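Local coordinates for protein quinoline 2-oxidoreductase large subunit (Pseudomonas putida, PDB 1T3Q) that probably hydroxylates quinoline at carbon 2 as the molybdenum-bearing subunit of a xanthine dehydrogenase family enzyme, at residues Gln215-Trp220 / Leu267-Ser272; Glu440-Arg445 / Lys454-Gly459. All coordinates share one frame; numbering follows the deposited sequence.

Interaction 1 of 2, residues Gln215-Trp220 / Leu267-Ser272; sequences QQLILW and LVCLLS
Helix-on-sheet packing joins L217 and L219 of strand 216-221 to V268 and C269 of helix 263-275, and one sulfur lies at its centre. SG of C269 sits 3.6 Å from CD2 of L217 and 3.8 Å from CD2 of L219, so a single thiol bridges two leucines that stand two residues apart on the same side of the strand. CB of C269 already faces the strand, and the first torsion, with SG anti to the carbonyl carbon (chi1 -66°), carries the sulfur on to the two leucines. The strand belongs to a seven-stranded mixed sheet, between strands 205-211 and 244-247, and the N-to-C directions of strand 216-220 and helix 267-272 differ by 141°. CD1 of L219 meets CG2 of V268 at 3.7 Å, the two side chains nearly perpendicular. Replacing L219 by alanine would probably open a gap beside SG of C269 and take from CG2 of V268 its contact with CD1. V229 and V233 of helix 226-237 also touch L219, and V233 touches L217 as well, which places both leucines in a layer shared by two helices. On helix 263-275, S272 OG bonds to Y210 N on strand 205-211 and to R277 O just beyond the helix.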
loop_
_atom_site.group_PDB
_atom_site.type_symbol
_atom_site.label_atom_id
_atom_site.label_comp_id
_atom_site.label_asym_id
_atom_site.label_seq_id
_atom_site.Cartn_x
_atom_site.Cartn_y
_atom_site.Cartn_z
ATOM N N GLN B 215 10.924 7.637 -10.644
ATOM C CA GLN B 215 11.883 8.422 -9.873
ATOM C C GLN B 215 11.297 8.810 -8.522
ATOM O O GLN B 215 11.718 9.790 -7.906
ATOM C CB GLN B 215 12.296 9.676 -10.649
ATOM C CG GLN B 215 13.158 9.382 -11.866
ATOM C CD GLN B 215 13.371 10.604 -12.735
ATOM O OE1 GLN B 215 13.883 11.627 -12.278
ATOM N NE2 GLN B 215 12.975 10.505 -14.000
ATOM N N GLN B 216 10.322 8.036 -8.060
ATOM C CA GLN B 216 9.701 8.323 -6.776
ATOM C C GLN B 216 10.217 7.398 -5.679
ATOM O O GLN B 216 10.497 6.217 -5.912
ATOM C CB GLN B 216 8.178 8.212 -6.887
ATOM C CG GLN B 216 7.580 9.193 -7.885
ATOM C CD GLN B 216 6.072 9.104 -7.961
ATOM O OE1 GLN B 216 5.508 8.018 -8.093
ATOM N NE2 GLN B 216 5.409 10.250 -7.886
ATOM N N LEU B 217 10.342 7.957 -4.484
ATOM C CA LEU B 217 10.825 7.229 -3.323
ATOM C C LEU B 217 9.788 7.212 -2.211
ATOM O O LEU B 217 9.221 8.251 -1.863
ATOM C CB LEU B 217 12.100 7.890 -2.787
ATOM C CG LEU B 217 12.563 7.495 -1.375
ATOM C CD1 LEU B 217 13.064 6.051 -1.365
ATOM C CD2 LEU B 217 13.671 8.434 -0.916
ATOM N N ILE B 218 9.533 6.030 -1.663
ATOM C CA ILE B 218 8.616 5.913 -0.536
ATOM C C ILE B 218 9.476 5.390 0.603
ATOM O O ILE B 218 10.146 4.367 0.460
ATOM C CB ILE B 218 7.480 4.891 -0.779
ATOM C CG1 ILE B 218 6.585 5.348 -1.931
ATOM C CG2 ILE B 218 6.644 4.739 0.494
ATOM C CD1 ILE B 218 5.450 4.376 -2.238
ATOM N N LEU B 219 9.484 6.107 1.716
ATOM C CA LEU B 219 10.243 5.691 2.879
ATOM C C LEU B 219 9.304 5.451 4.046
ATOM O O LEU B 219 8.677 6.390 4.550
ATOM C CB LEU B 219 11.263 6.760 3.284
ATOM C CG LEU B 219 11.980 6.501 4.619
ATOM C CD1 LEU B 219 12.806 5.222 4.534
ATOM C CD2 LEU B 219 12.879 7.688 4.955
ATOM N N TRP B 220 9.188 4.192 4.451
ATOM C CA TRP B 220 8.373 3.826 5.603
ATOM C C TRP B 220 9.344 3.913 6.768
ATOM O O TRP B 220 10.429 3.345 6.709
ATOM C CB TRP B 220 7.885 2.382 5.500
ATOM C CG TRP B 220 6.737 2.160 4.580
ATOM C CD1 TRP B 220 5.410 2.129 4.915
ATOM C CD2 TRP B 220 6.809 1.872 3.183
ATOM N NE1 TRP B 220 4.655 1.829 3.806
ATOM C CE2 TRP B 220 5.488 1.666 2.730
ATOM C CE3 TRP B 220 7.864 1.764 2.268
ATOM C CZ2 TRP B 220 5.192 1.355 1.398
ATOM C CZ3 TRP B 220 7.571 1.454 0.941
ATOM C CH2 TRP B 220 6.243 1.253 0.519
ATOM N N LEU B 267 20.372 5.885 4.648
ATOM C CA LEU B 267 21.006 4.736 4.021
ATOM C C LEU B 267 20.049 3.834 3.266
ATOM O O LEU B 267 20.339 3.449 2.136
ATOM C CB LEU B 267 21.795 3.930 5.053
ATOM C CG LEU B 267 23.085 4.598 5.545
ATOM C CD1 LEU B 267 23.635 3.843 6.738
ATOM C CD2 LEU B 267 24.119 4.640 4.403
ATOM N N VAL B 268 18.903 3.490 3.854
ATOM C CA VAL B 268 17.991 2.617 3.123
ATOM C C VAL B 268 17.504 3.260 1.831
ATOM O O VAL B 268 17.297 2.572 0.834
ATOM C CB VAL B 268 16.780 2.168 3.983
ATOM C CG1 VAL B 268 17.265 1.243 5.092
ATOM C CG2 VAL B 268 16.061 3.377 4.568
ATOM N N CYS B 269 17.338 4.581 1.835
ATOM C CA CYS B 269 16.896 5.273 0.628
ATOM C C CYS B 269 17.983 5.178 -0.433
ATOM O O CYS B 269 17.706 4.898 -1.600
ATOM C CB CYS B 269 16.601 6.745 0.924
ATOM S SG CYS B 269 15.186 6.996 2.024
ATOM N N LEU B 270 19.224 5.414 -0.018
ATOM C CA LEU B 270 20.353 5.349 -0.936
ATOM C C LEU B 270 20.521 3.931 -1.467
ATOM O O LEU B 270 20.762 3.728 -2.652
ATOM C CB LEU B 270 21.636 5.794 -0.225
ATOM C CG LEU B 270 21.710 7.270 0.182
ATOM C CD1 LEU B 270 22.988 7.524 0.957
ATOM C CD2 LEU B 270 21.656 8.151 -1.059
ATOM N N LEU B 271 20.378 2.953 -0.582
ATOM C CA LEU B 271 20.523 1.554 -0.957
ATOM C C LEU B 271 19.427 1.087 -1.905
ATOM O O LEU B 271 19.701 0.390 -2.886
ATOM C CB LEU B 271 20.547 0.679 0.299
ATOM C CG LEU B 271 21.807 0.814 1.160
ATOM C CD1 LEU B 271 21.578 0.193 2.533
ATOM C CD2 LEU B 271 22.985 0.142 0.444
ATOM N N SER B 272 18.185 1.465 -1.622
ATOM C CA SER B 272 17.089 1.060 -2.484
ATOM C C SER B 272 17.239 1.691 -3.861
ATOM O O SER B 272 16.956 1.056 -4.875
ATOM C CB SER B 272 15.740 1.457 -1.886
ATOM O OG SER B 272 14.696 1.085 -2.769
#

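Interaction 2 of 2, residues Glu440-Arg445 / Lys454-Gly459; sequences EAFRQR and KYLGLG
F442 receives CB of L458 over one face of its phenyl ring, 3.8 Å from the ring centroid and 24° off its normal, a CH-pi contact displaced toward the rim. The far end of the ring reaches the strand backbone, with CZ of F442 3.4 Å from N of L458, while the backbone N of G457 lies in plane at the ring edge. With CG anti to its own backbone N (chi1 170°), the ring projects from the helix to the main chain between L456 and L458. CE1 of F442 then meets CD2 of L456 at 3.6 Å, the two side chains lying alongside and pointing opposite ways.

That same methyl is shared. R445, three residues after F442 and so almost one helical turn on, runs extended and nearly perpendicular to L456, and its CG and NE each come to 3.4 Å from CD2 of L456.

In the next shell, the guanidinium group is anchored by D659 through a salt bridge at NH1 and by T658 OG1 at NH2. I645 of strand 636-649 touches both F442 and L458, and D759 of helix 744-761 accepts a hydrogen bond from L458 N while touching the F442 side chain. Helix 439-450 thus packs in a nearly antiparallel direction on an outermost strand of a four-stranded mixed sheet, in a short helix-turn-strand connection. The chemistry implies a division of labour: apolar carbon and an aromatic face make the buried seam, while the arginine lends its aliphatic stem to that seam and carries its charge onward to an aspartate.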
loop_
_atom_site.group_PDB
_atom_site.type_symbol
_atom_site.label_atom_id
_atom_site.label_comp_id
_atom_site.label_asym_id
_atom_site.label_seq_id
_atom_site.Cartn_x
_atom_site.Cartn_y
_atom_site.Cartn_z
ATOM N N GLU B 440 1.558 14.236 58.093
ATOM C CA GLU B 440 1.430 13.859 59.497
ATOM C C GLU B 440 1.452 12.339 59.614
ATOM O O GLU B 440 2.176 11.780 60.437
ATOM C CB GLU B 440 0.129 14.414 60.079
ATOM N N ALA B 441 0.662 11.670 58.779
ATOM C CA ALA B 441 0.608 10.216 58.793
ATOM C C ALA B 441 1.925 9.619 58.304
ATOM O O ALA B 441 2.365 8.583 58.801
ATOM C CB ALA B 441 -0.541 9.724 57.927
ATOM N N PHE B 442 2.551 10.264 57.324
ATOM C CA PHE B 442 3.818 9.762 56.808
ATOM C C PHE B 442 4.876 9.755 57.905
ATOM O O PHE B 442 5.638 8.801 58.036
ATOM C CB PHE B 442 4.329 10.619 55.647
ATOM C CG PHE B 442 5.734 10.287 55.248
ATOM C CD1 PHE B 442 6.021 9.090 54.598
ATOM C CD2 PHE B 442 6.787 11.125 55.603
ATOM C CE1 PHE B 442 7.333 8.730 54.315
ATOM C CE2 PHE B 442 8.104 10.770 55.323
ATOM C CZ PHE B 442 8.377 9.570 54.678
ATOM N N ARG B 443 4.924 10.835 58.681
ATOM C CA ARG B 443 5.887 10.969 59.771
ATOM C C ARG B 443 5.712 9.827 60.769
ATOM O O ARG B 443 6.680 9.329 61.341
ATOM C CB ARG B 443 5.684 12.313 60.479
ATOM N N GLN B 444 4.462 9.421 60.963
ATOM C CA GLN B 444 4.120 8.347 61.883
ATOM C C GLN B 444 4.611 7.025 61.291
ATOM O O GLN B 444 5.223 6.208 61.977
ATOM C CB GLN B 444 2.599 8.321 62.080
ATOM C CG GLN B 444 2.108 7.715 63.385
ATOM N N ARG B 445 4.348 6.834 60.003
ATOM C CA ARG B 445 4.761 5.627 59.302
ATOM C C ARG B 445 6.288 5.552 59.214
ATOM O O ARG B 445 6.876 4.480 59.348
ATOM C CB ARG B 445 4.148 5.614 57.899
ATOM C CG ARG B 445 4.566 4.438 57.035
ATOM C CD ARG B 445 3.990 4.563 55.632
ATOM N NE ARG B 445 4.676 3.683 54.692
ATOM C CZ ARG B 445 4.491 3.697 53.374
ATOM N NH1 ARG B 445 3.632 4.551 52.830
ATOM N NH2 ARG B 445 5.175 2.863 52.599
ATOM N N LYS B 454 14.122 -0.116 58.354
ATOM C CA LYS B 454 13.733 0.421 57.053
ATOM C C LYS B 454 13.800 1.944 57.081
ATOM O O LYS B 454 13.321 2.578 58.022
ATOM C CB LYS B 454 12.306 -0.009 56.707
ATOM C CG LYS B 454 12.076 -1.515 56.679
ATOM C CD LYS B 454 12.747 -2.163 55.483
ATOM C CE LYS B 454 12.335 -3.624 55.358
ATOM N NZ LYS B 454 12.854 -4.231 54.105
ATOM N N TYR B 455 14.395 2.527 56.048
ATOM C CA TYR B 455 14.511 3.977 55.947
ATOM C C TYR B 455 13.426 4.478 54.995
ATOM O O TYR B 455 13.491 4.240 53.792
ATOM C CB TYR B 455 15.889 4.354 55.402
ATOM C CG TYR B 455 17.050 3.894 56.260
ATOM C CD1 TYR B 455 18.272 3.554 55.682
ATOM C CD2 TYR B 455 16.937 3.825 57.649
ATOM C CE1 TYR B 455 19.357 3.159 56.467
ATOM C CE2 TYR B 455 18.011 3.434 58.442
ATOM C CZ TYR B 455 19.218 3.102 57.845
ATOM O OH TYR B 455 20.282 2.719 58.631
ATOM N N LEU B 456 12.424 5.165 55.533
ATOM C CA LEU B 456 11.337 5.672 54.709
ATOM C C LEU B 456 11.586 7.145 54.411
ATOM O O LEU B 456 12.019 7.893 55.285
ATOM C CB LEU B 456 10.005 5.496 55.442
ATOM C CG LEU B 456 8.752 5.324 54.583
ATOM C CD1 LEU B 456 8.849 4.024 53.783
ATOM C CD2 LEU B 456 7.524 5.299 55.484
ATOM N N GLY B 457 11.315 7.559 53.178
ATOM C CA GLY B 457 11.538 8.945 52.810
ATOM C C GLY B 457 10.480 9.503 51.877
ATOM O O GLY B 457 9.965 8.797 51.012
ATOM N N LEU B 458 10.151 10.776 52.069
ATOM C CA LEU B 458 9.170 11.463 51.248
ATOM C C LEU B 458 9.907 12.461 50.374
ATOM O O LEU B 458 10.750 13.209 50.864
ATOM C CB LEU B 458 8.170 12.217 52.130
ATOM C CG LEU B 458 7.215 13.160 51.387
ATOM C CD1 LEU B 458 6.278 12.356 50.503
ATOM C CD2 LEU B 458 6.417 13.980 52.395
ATOM N N GLY B 459 9.592 12.468 49.084
ATOM C CA GLY B 459 10.235 13.395 48.174
ATOM C C GLY B 459 9.192 14.234 47.467
ATOM O O GLY B 459 8.160 13.714 47.041
#

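Overall arrangement
Interaction 1 closes before interaction 2 opens along the chain, and the two lie on opposite sides of its centre, about 58 Å apart between centres and about 41 Å between nearest atoms. They share no helix, strand or sheet. Interaction 1 falls in the first molybdopterin cofactor-binding domain, where helix 263-275 packs on strand 216-221 of a seven-stranded mixed sheet; interaction 2 falls in the second, where helix 439-450 packs on strand 454-467 of a four-stranded one. In each, helix and strand run in roughly opposite directions, so one packing principle serves two separate parts of the subunit. None of the residues making these contacts belongs to the molybdenum pocket; both are structural packing.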